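Local coordinates for succinoglycan biosynthesis protein (Bacillus cereus ATCC 14579, PDB 2QGM) that is of unproven function but belongs to the erythromycin esterase-like family, so it probably acts as a hydrolase, and is named for a role in succinoglycan biosynthesis, at residues M111-G116 / E134-L139; L119-Y124 / I165-L170; K372-T377 / E398-A403; D389-K394 / S425-F430. All coordinates share one frame; numbering follows the deposited sequence.

Interaction 1: residues M111-G116 / E134-L139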
loop_
_atom_site.group_PDB
_atom_site.type_symbol
_atom_site.label_atom_id
_atom_site.label_comp_id
_atom_site.label_asym_id
_atom_site.label_seq_id
_atom_site.Cartn_x
_atom_site.Cartn_y
_atom_site.Cartn_z
HETATM N N MSE A 111 -2.018 -2.782 -4.276
HETATM C CA MSE A 111 -2.506 -1.652 -3.481
HETATM C C MSE A 111 -3.207 -2.060 -2.195
HETATM O O MSE A 111 -3.776 -3.140 -2.106
HETATM C CB MSE A 111 -3.469 -0.814 -4.338
HETATM C CG MSE A 111 -3.959 0.473 -3.682
HETATM SE SE MSE A 111 -5.259 1.424 -4.757
HETATM C CE MSE A 111 -4.321 3.071 -5.000
ATOM N N GLU A 112 -3.159 -1.168 -1.208
ATOM C CA GLU A 112 -3.810 -1.375 0.076
ATOM C C GLU A 112 -5.278 -1.062 -0.199
ATOM O O GLU A 112 -5.773 0.033 0.085
ATOM C CB GLU A 112 -3.234 -0.409 1.124
ATOM C CG GLU A 112 -3.774 -0.612 2.545
ATOM C CD GLU A 112 -3.324 0.465 3.527
ATOM O OE1 GLU A 112 -2.406 1.253 3.203
ATOM O OE2 GLU A 112 -3.892 0.509 4.639
ATOM N N GLU A 113 -5.953 -2.038 -0.795
ATOM C CA GLU A 113 -7.367 -1.952 -1.158
ATOM C C GLU A 113 -7.835 -3.404 -1.090
ATOM O O GLU A 113 -7.045 -4.323 -1.306
ATOM C CB GLU A 113 -7.507 -1.392 -2.581
ATOM C CG GLU A 113 -8.936 -1.345 -3.139
ATOM C CD GLU A 113 -9.891 -0.571 -2.255
ATOM O OE1 GLU A 113 -10.651 -1.200 -1.480
ATOM O OE2 GLU A 113 -9.888 0.672 -2.333
ATOM N N ASP A 114 -9.105 -3.615 -0.773
ATOM C CA ASP A 114 -9.614 -4.972 -0.636
ATOM C C ASP A 114 -9.493 -5.848 -1.877
ATOM O O ASP A 114 -9.660 -5.393 -3.012
ATOM C CB ASP A 114 -11.063 -4.958 -0.142
ATOM C CG ASP A 114 -11.210 -4.287 1.224
ATOM O OD1 ASP A 114 -10.227 -4.279 2.000
ATOM O OD2 ASP A 114 -12.313 -3.778 1.526
ATOM N N TRP A 115 -9.191 -7.119 -1.631
ATOM C CA TRP A 115 -9.019 -8.126 -2.676
ATOM C C TRP A 115 -10.094 -8.020 -3.761
ATOM O O TRP A 115 -9.781 -7.894 -4.952
ATOM C CB TRP A 115 -9.036 -9.521 -2.035
ATOM C CG TRP A 115 -8.826 -10.610 -3.037
ATOM C CD1 TRP A 115 -9.785 -11.284 -3.725
ATOM C CD2 TRP A 115 -7.568 -11.070 -3.543
ATOM N NE1 TRP A 115 -9.206 -12.136 -4.636
ATOM C CE2 TRP A 115 -7.844 -12.024 -4.545
ATOM C CE3 TRP A 115 -6.229 -10.767 -3.246
ATOM C CZ2 TRP A 115 -6.829 -12.680 -5.263
ATOM C CZ3 TRP A 115 -5.218 -11.417 -3.959
ATOM C CH2 TRP A 115 -5.528 -12.363 -4.955
ATOM N N GLY A 116 -11.357 -8.049 -3.340
ATOM C CA GLY A 116 -12.468 -7.958 -4.277
ATOM C C GLY A 116 -12.462 -6.723 -5.160
ATOM O O GLY A 116 -12.763 -6.798 -6.357
ATOM N N GLU A 134 -16.209 3.379 -8.212
ATOM C CA GLU A 134 -17.003 2.439 -7.431
ATOM C C GLU A 134 -16.183 1.329 -6.778
ATOM O O GLU A 134 -16.684 0.635 -5.894
ATOM C CB GLU A 134 -18.087 1.824 -8.331
ATOM C CG GLU A 134 -19.189 2.797 -8.734
ATOM C CD GLU A 134 -20.083 2.257 -9.837
ATOM O OE1 GLU A 134 -20.309 1.031 -9.875
ATOM O OE2 GLU A 134 -20.572 3.064 -10.657
ATOM N N PHE A 135 -14.927 1.166 -7.191
ATOM C CA PHE A 135 -14.093 0.104 -6.621
ATOM C C PHE A 135 -13.079 0.568 -5.578
ATOM O O PHE A 135 -12.392 -0.252 -4.972
ATOM C CB PHE A 135 -13.331 -0.637 -7.727
ATOM C CG PHE A 135 -14.156 -0.952 -8.943
ATOM C CD1 PHE A 135 -15.453 -1.459 -8.828
ATOM C CD2 PHE A 135 -13.611 -0.785 -10.212
ATOM C CE1 PHE A 135 -16.191 -1.793 -9.967
ATOM C CE2 PHE A 135 -14.336 -1.116 -11.352
ATOM C CZ PHE A 135 -15.630 -1.622 -11.239
ATOM N N LEU A 136 -12.981 1.876 -5.377
ATOM C CA LEU A 136 -12.045 2.441 -4.407
ATOM C C LEU A 136 -12.804 2.890 -3.160
ATOM O O LEU A 136 -13.698 3.731 -3.244
ATOM C CB LEU A 136 -11.315 3.631 -5.026
ATOM C CG LEU A 136 -10.501 3.322 -6.285
ATOM C CD1 LEU A 136 -10.139 4.611 -6.994
ATOM C CD2 LEU A 136 -9.254 2.530 -5.906
ATOM N N LYS A 137 -12.455 2.333 -2.006
ATOM C CA LYS A 137 -13.141 2.702 -0.778
ATOM C C LYS A 137 -12.790 4.125 -0.355
ATOM O O LYS A 137 -11.674 4.588 -0.576
ATOM C CB LYS A 137 -12.815 1.697 0.317
ATOM C CG LYS A 137 -13.178 0.256 -0.056
ATOM C CD LYS A 137 -14.647 0.087 -0.487
ATOM C CE LYS A 137 -14.843 0.243 -1.989
ATOM N NZ LYS A 137 -16.232 -0.099 -2.414
ATOM N N LEU A 138 -13.753 4.808 0.262
ATOM C CA LEU A 138 -13.597 6.206 0.662
ATOM C C LEU A 138 -12.216 6.734 1.017
ATOM O O LEU A 138 -11.415 6.083 1.681
ATOM C CB LEU A 138 -14.591 6.557 1.767
ATOM C CG LEU A 138 -15.972 6.963 1.232
ATOM C CD1 LEU A 138 -16.874 7.371 2.385
ATOM C CD2 LEU A 138 -15.816 8.114 0.244
ATOM N N LEU A 139 -11.984 7.956 0.563
ATOM C CA LEU A 139 -10.736 8.682 0.715
ATOM C C LEU A 139 -9.909 8.347 -0.510
ATOM O O LEU A 139 -9.156 9.180 -0.988
ATOM C CB LEU A 139 -9.968 8.334 2.007
ATOM C CG LEU A 139 -10.520 8.776 3.376
ATOM C CD1 LEU A 139 -9.348 9.026 4.317
ATOM C CD2 LEU A 139 -11.342 10.056 3.262
HETATM O O HOH W 1 -9.412 2.368 0.372
#
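The carboxylate of Glu-113 lies across the start of the Lys-137 side chain, the two chains crossing at roughly a right angle. CG of Glu-113 is anti to its backbone N (chi1 176°) and the chain then bends at chi2, which brings OE2 to the backbone of 136-137. There Lys-137 N donates to Glu-113 OE2 over 3.1 Å, fairly straight at 162°, meeting the oxygen from above the carboxylate plane. Glu-113 OE1 bends back to accept from Asp-114 N at 3.0 Å while lying 3.2 Å from Lys-137 CG. A water also donates to Glu-113 OE2 and, weakly, to Lys-137 O. Beside this polar group, SE of selenomethionine Met-111 packs on Leu-136 CD2 at 4.3 Å. The contact pins the loop after helix 115-127 to the corner where strand 108-111 leaves the central sheet. Two backbone N-H donors and a water meet the buried carboxylate; with Lys-137 NZ nearby, 5.8 Å from Glu-113 OE1 but not in contact, they would probably favour its ionised form.

Interaction 2: residues L119-Y124 / I165-L170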
loop_
_atom_site.group_PDB
_atom_site.type_symbol
_atom_site.label_atom_id
_atom_site.label_comp_id
_atom_site.label_asym_id
_atom_site.label_seq_id
_atom_site.Cartn_x
_atom_site.Cartn_y
_atom_site.Cartn_z
ATOM N N LEU A 119 -9.927 -7.118 -7.882
ATOM C CA LEU A 119 -10.378 -7.925 -9.016
ATOM C C LEU A 119 -11.093 -7.037 -10.044
ATOM O O LEU A 119 -10.884 -7.179 -11.246
ATOM C CB LEU A 119 -11.338 -9.031 -8.534
ATOM C CG LEU A 119 -10.793 -10.089 -7.562
ATOM C CD1 LEU A 119 -11.885 -11.108 -7.214
ATOM C CD2 LEU A 119 -9.602 -10.801 -8.190
ATOM N N LYS A 120 -11.923 -6.115 -9.558
ATOM C CA LYS A 120 -12.669 -5.218 -10.427
ATOM C C LYS A 120 -11.771 -4.154 -11.037
ATOM O O LYS A 120 -11.954 -3.773 -12.196
ATOM C CB LYS A 120 -13.819 -4.550 -9.661
ATOM C CG LYS A 120 -14.795 -5.529 -9.021
ATOM C CD LYS A 120 -15.847 -4.804 -8.190
ATOM C CE LYS A 120 -16.661 -5.770 -7.329
ATOM N NZ LYS A 120 -17.281 -6.864 -8.127
ATOM N N LEU A 121 -10.810 -3.661 -10.265
ATOM C CA LEU A 121 -9.896 -2.645 -10.787
ATOM C C LEU A 121 -8.989 -3.288 -11.824
ATOM O O LEU A 121 -8.634 -2.655 -12.823
ATOM C CB LEU A 121 -9.067 -2.030 -9.655
ATOM C CG LEU A 121 -9.847 -0.958 -8.886
ATOM C CD1 LEU A 121 -9.230 -0.725 -7.513
ATOM C CD2 LEU A 121 -9.875 0.319 -9.706
ATOM N N ASN A 122 -8.622 -4.546 -11.601
ATOM C CA ASN A 122 -7.760 -5.212 -12.563
ATOM C C ASN A 122 -8.548 -5.414 -13.847
ATOM O O ASN A 122 -8.026 -5.210 -14.935
ATOM C CB ASN A 122 -7.238 -6.554 -12.037
ATOM C CG ASN A 122 -6.018 -7.036 -12.804
ATOM O OD1 ASN A 122 -5.259 -6.230 -13.347
ATOM N ND2 ASN A 122 -5.813 -8.349 -12.840
ATOM N N GLU A 123 -9.817 -5.789 -13.727
ATOM C CA GLU A 123 -10.638 -5.980 -14.917
ATOM C C GLU A 123 -10.739 -4.650 -15.655
ATOM O O GLU A 123 -10.710 -4.613 -16.885
ATOM C CB GLU A 123 -12.037 -6.473 -14.539
ATOM C CG GLU A 123 -12.897 -6.829 -15.740
ATOM C CD GLU A 123 -14.253 -7.384 -15.347
ATOM O OE1 GLU A 123 -14.301 -8.227 -14.426
ATOM O OE2 GLU A 123 -15.271 -6.978 -15.954
ATOM N N TYR A 124 -10.849 -3.559 -14.902
ATOM C CA TYR A 124 -10.930 -2.233 -15.505
ATOM C C TYR A 124 -9.679 -1.896 -16.315
ATOM O O TYR A 124 -9.775 -1.431 -17.459
ATOM C CB TYR A 124 -11.105 -1.143 -14.445
ATOM C CG TYR A 124 -11.193 0.233 -15.072
ATOM C CD1 TYR A 124 -12.344 0.636 -15.733
ATOM C CD2 TYR A 124 -10.093 1.091 -15.088
ATOM C CE1 TYR A 124 -12.409 1.854 -16.396
ATOM C CE2 TYR A 124 -10.143 2.317 -15.759
ATOM C CZ TYR A 124 -11.313 2.691 -16.411
ATOM O OH TYR A 124 -11.408 3.895 -17.078
ATOM N N ILE A 165 0.228 -4.527 -16.912
ATOM C CA ILE A 165 0.266 -4.203 -15.492
ATOM C C ILE A 165 -0.859 -4.996 -14.852
ATOM O O ILE A 165 -1.961 -5.057 -15.394
ATOM C CB ILE A 165 -0.011 -2.702 -15.237
ATOM C CG1 ILE A 165 1.086 -1.837 -15.859
ATOM C CG2 ILE A 165 -0.102 -2.434 -13.740
ATOM C CD1 ILE A 165 0.757 -0.345 -15.835
ATOM N N GLN A 166 -0.581 -5.608 -13.707
ATOM C CA GLN A 166 -1.592 -6.370 -12.991
ATOM C C GLN A 166 -1.962 -5.554 -11.756
ATOM O O GLN A 166 -1.087 -5.033 -11.063
ATOM C CB GLN A 166 -1.030 -7.733 -12.560
ATOM C CG GLN A 166 -0.679 -8.666 -13.723
ATOM C CD GLN A 166 -1.886 -9.034 -14.564
ATOM O OE1 GLN A 166 -2.938 -9.403 -14.036
ATOM N NE2 GLN A 166 -1.738 -8.952 -15.883
ATOM N N PHE A 167 -3.255 -5.421 -11.492
ATOM C CA PHE A 167 -3.696 -4.691 -10.313
ATOM C C PHE A 167 -4.091 -5.741 -9.285
ATOM O O PHE A 167 -4.894 -6.634 -9.588
ATOM C CB PHE A 167 -4.904 -3.809 -10.641
ATOM C CG PHE A 167 -5.234 -2.825 -9.557
ATOM C CD1 PHE A 167 -5.698 -3.263 -8.313
ATOM C CD2 PHE A 167 -5.034 -1.468 -9.756
ATOM C CE1 PHE A 167 -5.950 -2.351 -7.285
ATOM C CE2 PHE A 167 -5.283 -0.549 -8.738
ATOM C CZ PHE A 167 -5.740 -0.987 -7.498
ATOM N N ILE A 168 -3.513 -5.646 -8.090
ATOM C CA ILE A 168 -3.802 -6.592 -7.017
ATOM C C ILE A 168 -4.296 -5.848 -5.775
ATOM O O ILE A 168 -3.659 -4.893 -5.327
ATOM C CB ILE A 168 -2.533 -7.396 -6.605
ATOM C CG1 ILE A 168 -1.949 -8.140 -7.802
ATOM C CG2 ILE A 168 -2.865 -8.352 -5.475
ATOM C CD1 ILE A 168 -0.855 -7.376 -8.504
ATOM N N GLY A 169 -5.429 -6.289 -5.232
ATOM C CA GLY A 169 -5.963 -5.691 -4.016
ATOM C C GLY A 169 -5.439 -6.534 -2.866
ATOM O O GLY A 169 -5.875 -7.667 -2.673
ATOM N N LEU A 170 -4.495 -5.986 -2.109
ATOM C CA LEU A 170 -3.857 -6.706 -1.005
ATOM C C LEU A 170 -4.692 -6.940 0.243
ATOM O O LEU A 170 -4.513 -7.950 0.929
ATOM C CB LEU A 170 -2.608 -5.954 -0.549
ATOM C CG LEU A 170 -1.482 -5.651 -1.533
ATOM C CD1 LEU A 170 -0.501 -4.696 -0.862
ATOM C CD2 LEU A 170 -0.794 -6.934 -1.954
#
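Segment 119-124 of helix 115-127 runs nearly antiparallel to 166-170 of the edge strand, with axes 6.9 Å apart at closest approach and directions 169° apart. The helix belongs to the beta-alpha-beta crossover between parallel neighbours 108-111 and 166-171 of the central mixed sheet, and the CA atoms come nearest at Asn-122 and Phe-167. Asn-122 holds its CG anti to the backbone N, carrying the amide across to the strand. Asn-122 OD1 accepts from Phe-167 N at 2.8 Å with a nearly linear N-H (169°), although the donor stands well above the carbonyl plane. Asn-122 ND2 donates to Gln-166 OE1 at 3.3 Å, in the Asn-122 amide plane, the Gln-166 chain being bent at chi2 and its amide turned almost perpendicular. On the apolar side, Leu-121 and Phe-167 lie side by side and point the same way. Leu-121 CB sits over the ring centre, a CH-pi contact 3.8 Å from the centroid of Phe-167, while Leu-121 CD1 meets Phe-167 CZ at 3.5 Å. Phe-109 adds an edge-to-face ring contact. The amide of Asn-122 thus acts as both donor and acceptor, fixing its orientation and giving buried Phe-167 N a partner.

Interaction 3: residues K372-T377 / E398-A403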
loop_
_atom_site.group_PDB
_atom_site.type_symbol
_atom_site.label_atom_id
_atom_site.label_comp_id
_atom_site.label_asym_id
_atom_site.label_seq_id
_atom_site.Cartn_x
_atom_site.Cartn_y
_atom_site.Cartn_z
ATOM N N LYS A 372 10.629 19.600 16.316
ATOM C CA LYS A 372 11.631 18.577 16.586
ATOM C C LYS A 372 11.572 17.413 15.588
ATOM O O LYS A 372 12.520 16.638 15.472
ATOM C CB LYS A 372 11.451 18.047 18.007
ATOM C CG LYS A 372 12.412 18.645 19.025
ATOM C CD LYS A 372 13.823 18.145 18.764
ATOM C CE LYS A 372 14.738 18.427 19.944
ATOM N NZ LYS A 372 16.118 17.905 19.723
ATOM N N SER A 373 10.469 17.313 14.854
ATOM C CA SER A 373 10.274 16.225 13.891
ATOM C C SER A 373 11.190 16.224 12.665
ATOM O O SER A 373 11.734 17.258 12.266
ATOM C CB SER A 373 8.823 16.219 13.408
ATOM O OG SER A 373 8.540 17.360 12.617
ATOM N N PHE A 374 11.352 15.048 12.066
ATOM C CA PHE A 374 12.158 14.921 10.853
ATOM C C PHE A 374 11.493 15.809 9.807
ATOM O O PHE A 374 12.160 16.439 8.992
ATOM C CB PHE A 374 12.137 13.475 10.337
ATOM C CG PHE A 374 12.838 12.498 11.229
ATOM C CD1 PHE A 374 14.229 12.481 11.315
ATOM C CD2 PHE A 374 12.109 11.575 11.975
ATOM C CE1 PHE A 374 14.883 11.559 12.129
ATOM C CE2 PHE A 374 12.751 10.647 12.792
ATOM C CZ PHE A 374 14.144 10.641 12.868
ATOM N N ASN A 375 10.163 15.844 9.853
ATOM C CA ASN A 375 9.355 16.609 8.910
ATOM C C ASN A 375 9.650 18.097 8.847
ATOM O O ASN A 375 9.761 18.667 7.764
ATOM C CB ASN A 375 7.880 16.386 9.221
ATOM C CG ASN A 375 7.479 14.936 9.064
ATOM O OD1 ASN A 375 7.070 14.502 7.985
ATOM N ND2 ASN A 375 7.618 14.169 10.136
ATOM N N TYR A 376 9.772 18.740 9.999
ATOM C CA TYR A 376 10.049 20.161 9.973
ATOM C C TYR A 376 11.479 20.469 9.572
ATOM O O TYR A 376 11.743 21.505 8.967
ATOM C CB TYR A 376 9.658 20.791 11.310
ATOM C CG TYR A 376 8.232 21.292 11.241
ATOM C CD1 TYR A 376 7.946 22.533 10.677
ATOM C CD2 TYR A 376 7.161 20.482 11.618
ATOM C CE1 TYR A 376 6.635 22.955 10.474
ATOM C CE2 TYR A 376 5.843 20.892 11.422
ATOM C CZ TYR A 376 5.589 22.129 10.845
ATOM O OH TYR A 376 4.296 22.527 10.599
ATOM N N THR A 377 12.396 19.559 9.880
ATOM C CA THR A 377 13.791 19.756 9.499
ATOM C C THR A 377 13.881 19.628 7.979
ATOM O O THR A 377 14.609 20.368 7.321
ATOM C CB THR A 377 14.720 18.704 10.154
ATOM O OG1 THR A 377 14.687 18.848 11.581
ATOM C CG2 THR A 377 16.151 18.886 9.671
ATOM N N GLU A 398 23.550 11.847 8.078
ATOM C CA GLU A 398 23.569 10.436 8.432
ATOM C C GLU A 398 23.256 10.219 9.903
ATOM O O GLU A 398 22.473 9.343 10.259
ATOM C CB GLU A 398 24.935 9.833 8.106
ATOM C CG GLU A 398 25.238 8.539 8.841
ATOM C CD GLU A 398 26.562 7.936 8.427
ATOM O OE1 GLU A 398 27.537 8.698 8.267
ATOM O OE2 GLU A 398 26.629 6.703 8.270
ATOM N N LYS A 399 23.886 11.016 10.758
ATOM C CA LYS A 399 23.670 10.905 12.192
ATOM C C LYS A 399 22.214 11.256 12.484
ATOM O O LYS A 399 21.582 10.689 13.378
ATOM C CB LYS A 399 24.612 11.869 12.919
ATOM C CG LYS A 399 24.807 11.589 14.394
ATOM C CD LYS A 399 25.819 12.564 14.986
ATOM C CE LYS A 399 26.051 12.290 16.459
ATOM N NZ LYS A 399 24.780 12.385 17.228
ATOM N N TRP A 400 21.688 12.184 11.693
ATOM C CA TRP A 400 20.318 12.655 11.832
ATOM C C TRP A 400 19.254 11.585 11.564
ATOM O O TRP A 400 18.361 11.384 12.388
ATOM C CB TRP A 400 20.104 13.853 10.907
ATOM C CG TRP A 400 18.699 14.382 10.854
ATOM C CD1 TRP A 400 18.032 15.054 11.838
ATOM C CD2 TRP A 400 17.800 14.302 9.742
ATOM N NE1 TRP A 400 16.773 15.399 11.406
ATOM C CE2 TRP A 400 16.606 14.947 10.121
ATOM C CE3 TRP A 400 17.890 13.746 8.457
ATOM C CZ2 TRP A 400 15.505 15.052 9.261
ATOM C CZ3 TRP A 400 16.790 13.853 7.603
ATOM C CH2 TRP A 400 15.620 14.499 8.012
ATOM N N VAL A 401 19.337 10.898 10.426
ATOM C CA VAL A 401 18.339 9.872 10.102
ATOM C C VAL A 401 18.382 8.658 11.026
ATOM O O VAL A 401 17.386 7.949 11.171
ATOM C CB VAL A 401 18.485 9.363 8.655
ATOM C CG1 VAL A 401 18.181 10.483 7.672
ATOM C CG2 VAL A 401 19.880 8.824 8.436
ATOM N N LYS A 402 19.538 8.422 11.641
ATOM C CA LYS A 402 19.715 7.292 12.550
ATOM C C LYS A 402 19.287 7.622 13.978
ATOM O O LYS A 402 19.147 6.732 14.819
ATOM C CB LYS A 402 21.179 6.836 12.554
ATOM C CG LYS A 402 21.616 6.115 11.281
ATOM C CD LYS A 402 23.093 5.764 11.325
ATOM C CE LYS A 402 23.513 4.950 10.109
ATOM N NZ LYS A 402 22.871 3.603 10.090
ATOM N N ALA A 403 19.089 8.905 14.251
ATOM C CA ALA A 403 18.676 9.355 15.574
ATOM C C ALA A 403 17.165 9.237 15.731
ATOM O O ALA A 403 16.439 9.118 14.745
ATOM C CB ALA A 403 19.114 10.803 15.783
#
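Between segments 372-377 and 398-403 the nearest CA atoms are those of Phe-374 and Val-401, 8.0 Å apart, so the side chains bridge the two helices. At the centre is a T-shaped aromatic pair: Phe-374 CD1 lies over a face of Trp-400, offset toward its rim and 3.5 Å from Trp-400 CZ2. The planes stand at 74°, with the centroid of the Phe-374 ring 5.3 Å from that of the Trp-400 six-membered ring. Thr-377 comes tip to tip with the indole, its CB 3.8 Å from Trp-400 CZ2. Ser-373 is the N-cap of helix 374-380, its OG accepting from Tyr-376 N at 3.2 Å. Thr-377 and Trp-400 also rest on Ile-45 of helix 37-48, and Phe-374 touches Leu-426, so this packing joins three helices and a helical turn far from the chain centre. Two carbonyls meet the Phe-374 edge in its plane: Trp-400 O by Phe-374 CE1, and Ala-403 O, a buried oxygen with no hydrogen-bond partner, 3.3 Å from Phe-374 CZ.

Interaction 4: residues D389-K394 / S425-F430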
loop_
_atom_site.group_PDB
_atom_site.type_symbol
_atom_site.label_atom_id
_atom_site.label_comp_id
_atom_site.label_asym_id
_atom_site.label_seq_id
_atom_site.Cartn_x
_atom_site.Cartn_y
_atom_site.Cartn_z
ATOM N N ASP A 389 18.163 9.367 -0.113
ATOM C CA ASP A 389 18.509 7.956 0.118
ATOM C C ASP A 389 19.153 7.899 1.500
ATOM O O ASP A 389 20.329 8.212 1.657
ATOM C CB ASP A 389 19.505 7.452 -0.945
ATOM C CG ASP A 389 19.768 5.942 -0.851
ATOM O OD1 ASP A 389 19.538 5.350 0.224
ATOM O OD2 ASP A 389 20.211 5.358 -1.860
ATOM N N ASN A 390 18.383 7.493 2.503
ATOM C CA ASN A 390 18.892 7.463 3.869
ATOM C C ASN A 390 19.982 6.421 4.118
ATOM O O ASN A 390 20.767 6.558 5.057
ATOM C CB ASN A 390 17.742 7.249 4.873
ATOM C CG ASN A 390 16.604 8.252 4.704
ATOM O OD1 ASN A 390 16.829 9.448 4.526
ATOM N ND2 ASN A 390 15.371 7.762 4.783
ATOM N N ARG A 391 20.041 5.397 3.275
ATOM C CA ARG A 391 21.025 4.327 3.432
ATOM C C ARG A 391 22.472 4.724 3.173
ATOM O O ARG A 391 23.380 4.153 3.772
ATOM C CB ARG A 391 20.690 3.165 2.499
ATOM C CG ARG A 391 19.268 2.674 2.598
ATOM C CD ARG A 391 18.971 1.729 1.454
ATOM N NE ARG A 391 19.109 2.419 0.181
ATOM C CZ ARG A 391 18.954 1.848 -1.005
ATOM N NH1 ARG A 391 18.651 0.558 -1.091
ATOM N NH2 ARG A 391 19.101 2.572 -2.111
ATOM N N HIS A 392 22.694 5.685 2.284
ATOM C CA HIS A 392 24.054 6.084 1.942
ATOM C C HIS A 392 24.479 7.480 2.382
ATOM O O HIS A 392 25.498 7.997 1.922
ATOM C CB HIS A 392 24.253 5.913 0.433
ATOM C CG HIS A 392 23.977 4.522 -0.048
ATOM N ND1 HIS A 392 24.724 3.435 0.350
ATOM C CD2 HIS A 392 23.008 4.032 -0.862
ATOM C CE1 HIS A 392 24.228 2.337 -0.194
ATOM N NE2 HIS A 392 23.186 2.674 -0.932
ATOM N N LEU A 393 23.704 8.087 3.275
ATOM C CA LEU A 393 24.037 9.413 3.779
ATOM C C LEU A 393 25.310 9.353 4.617
ATOM O O LEU A 393 25.638 8.312 5.184
ATOM C CB LEU A 393 22.906 9.955 4.653
ATOM C CG LEU A 393 21.598 10.285 3.940
ATOM C CD1 LEU A 393 20.541 10.657 4.964
ATOM C CD2 LEU A 393 21.830 11.426 2.956
ATOM N N LYS A 394 26.017 10.478 4.672
ATOM C CA LYS A 394 27.243 10.620 5.452
ATOM C C LYS A 394 27.142 11.951 6.199
ATOM O O LYS A 394 26.184 12.703 6.013
ATOM C CB LYS A 394 28.471 10.644 4.538
ATOM C CG LYS A 394 28.682 9.387 3.713
ATOM C CD LYS A 394 29.062 8.189 4.567
ATOM C CE LYS A 394 29.253 6.945 3.711
ATOM N NZ LYS A 394 29.704 5.761 4.497
ATOM N N SER A 425 13.282 6.374 14.374
ATOM C CA SER A 425 14.389 6.724 13.495
ATOM C C SER A 425 13.906 6.661 12.058
ATOM O O SER A 425 13.206 5.719 11.677
ATOM C CB SER A 425 15.551 5.751 13.696
ATOM O OG SER A 425 16.373 5.678 12.550
ATOM N N LEU A 426 14.280 7.652 11.255
ATOM C CA LEU A 426 13.848 7.679 9.858
ATOM C C LEU A 426 14.430 6.526 9.041
ATOM O O LEU A 426 13.694 5.863 8.317
ATOM C CB LEU A 426 14.210 9.021 9.220
ATOM C CG LEU A 426 13.457 9.316 7.917
ATOM C CD1 LEU A 426 11.968 9.559 8.193
ATOM C CD2 LEU A 426 14.084 10.534 7.256
ATOM N N LEU A 427 15.738 6.289 9.154
ATOM C CA LEU A 427 16.384 5.199 8.419
ATOM C C LEU A 427 15.821 3.845 8.863
ATOM O O LEU A 427 15.731 2.902 8.076
ATOM C CB LEU A 427 17.895 5.213 8.654
ATOM C CG LEU A 427 18.634 4.000 8.082
ATOM C CD1 LEU A 427 18.517 3.985 6.551
ATOM C CD2 LEU A 427 20.089 4.037 8.512
ATOM N N GLU A 428 15.456 3.762 10.137
ATOM C CA GLU A 428 14.894 2.551 10.719
ATOM C C GLU A 428 13.636 2.142 9.962
ATOM O O GLU A 428 13.355 0.952 9.788
ATOM C CB GLU A 428 14.549 2.822 12.189
ATOM C CG GLU A 428 14.030 1.634 12.977
ATOM C CD GLU A 428 13.616 2.021 14.389
ATOM O OE1 GLU A 428 14.366 2.775 15.044
ATOM O OE2 GLU A 428 12.545 1.567 14.850
ATOM N N GLN A 429 12.888 3.143 9.510
ATOM C CA GLN A 429 11.636 2.918 8.803
ATOM C C GLN A 429 11.736 2.927 7.285
ATOM O O GLN A 429 11.120 2.094 6.620
ATOM C CB GLN A 429 10.615 3.984 9.226
ATOM C CG GLN A 429 10.503 4.151 10.730
ATOM C CD GLN A 429 10.005 2.903 11.401
ATOM O OE1 GLN A 429 10.045 2.786 12.636
ATOM N NE2 GLN A 429 9.521 1.960 10.607
ATOM N N PHE A 430 12.517 3.857 6.736
ATOM C CA PHE A 430 12.616 3.989 5.287
ATOM C C PHE A 430 14.030 4.035 4.710
ATOM O O PHE A 430 14.910 4.722 5.236
ATOM C CB PHE A 430 11.882 5.262 4.845
ATOM C CG PHE A 430 10.531 5.464 5.503
ATOM C CD1 PHE A 430 9.508 4.530 5.347
ATOM C CD2 PHE A 430 10.274 6.620 6.244
ATOM C CE1 PHE A 430 8.249 4.746 5.913
ATOM C CE2 PHE A 430 9.018 6.845 6.814
ATOM C CZ PHE A 430 7.999 5.905 6.649
#
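With CG anti to the carbonyl carbon (chi1 -53°), Asn-390 swings its amide toward the end of the short helix 426-429, while Leu-427, CG anti to the backbone N, brings CD1 against Asn-390 CB and its backbone carbonyl, Leu-427 CD1 lying 3.7 Å from Asn-390 O. An Asx turn shapes 389-394: Asp-389 OD1 accepts from Arg-391 N and also from Arg-391 NE, and Asp-389 OD2 takes Arg-391 NH2, a side-on salt bridge with two nitrogens. Arg-391 NE uses the syn lone pair of Asp-389 OD1 at 3.0 Å, and Arg-391 NH2 is also hydrogen-bonded to Met-70 O. In 425-430, Ser-425 is the N-cap, its OG accepting from Glu-428 N at 3.2 Å. Leu-426 CD2 lies 3.9 Å from Asn-390 ND2, the Asn-390 and Leu-426 side chains crossing near a right angle. The loop after strand 385-389 is thereby joined to the turn leading into strand 432-439. Asn-390 ND2 donates to Phe-430 O at 3.1 Å, essentially straight at 179° and in the plane of the Asn-390 amide, but above the carbonyl plane.

Overall arrangement
From the N terminus, interaction 1 opens where strand 108-111 leaves the sheet and closes beyond helix 115-127. Interaction 2 starts on that helix and closes at strand 166-171, so the two loops cross. They touch through the probable backbone hydrogen bonds of Met-111 with Ile-168 and Leu-170, and together tie one edge of the central sheet to helix 115-127 and the loop after it. Interaction 3 links helix 374-380 to helix 395-402, and interaction 4, opening between them, closes at helix 426-429, so this pair crosses too. Val-401 O joins them, probably bonded to both Ser-425 OG and Leu-427 N. The two pairs follow in series on opposite sides of the chain's centre.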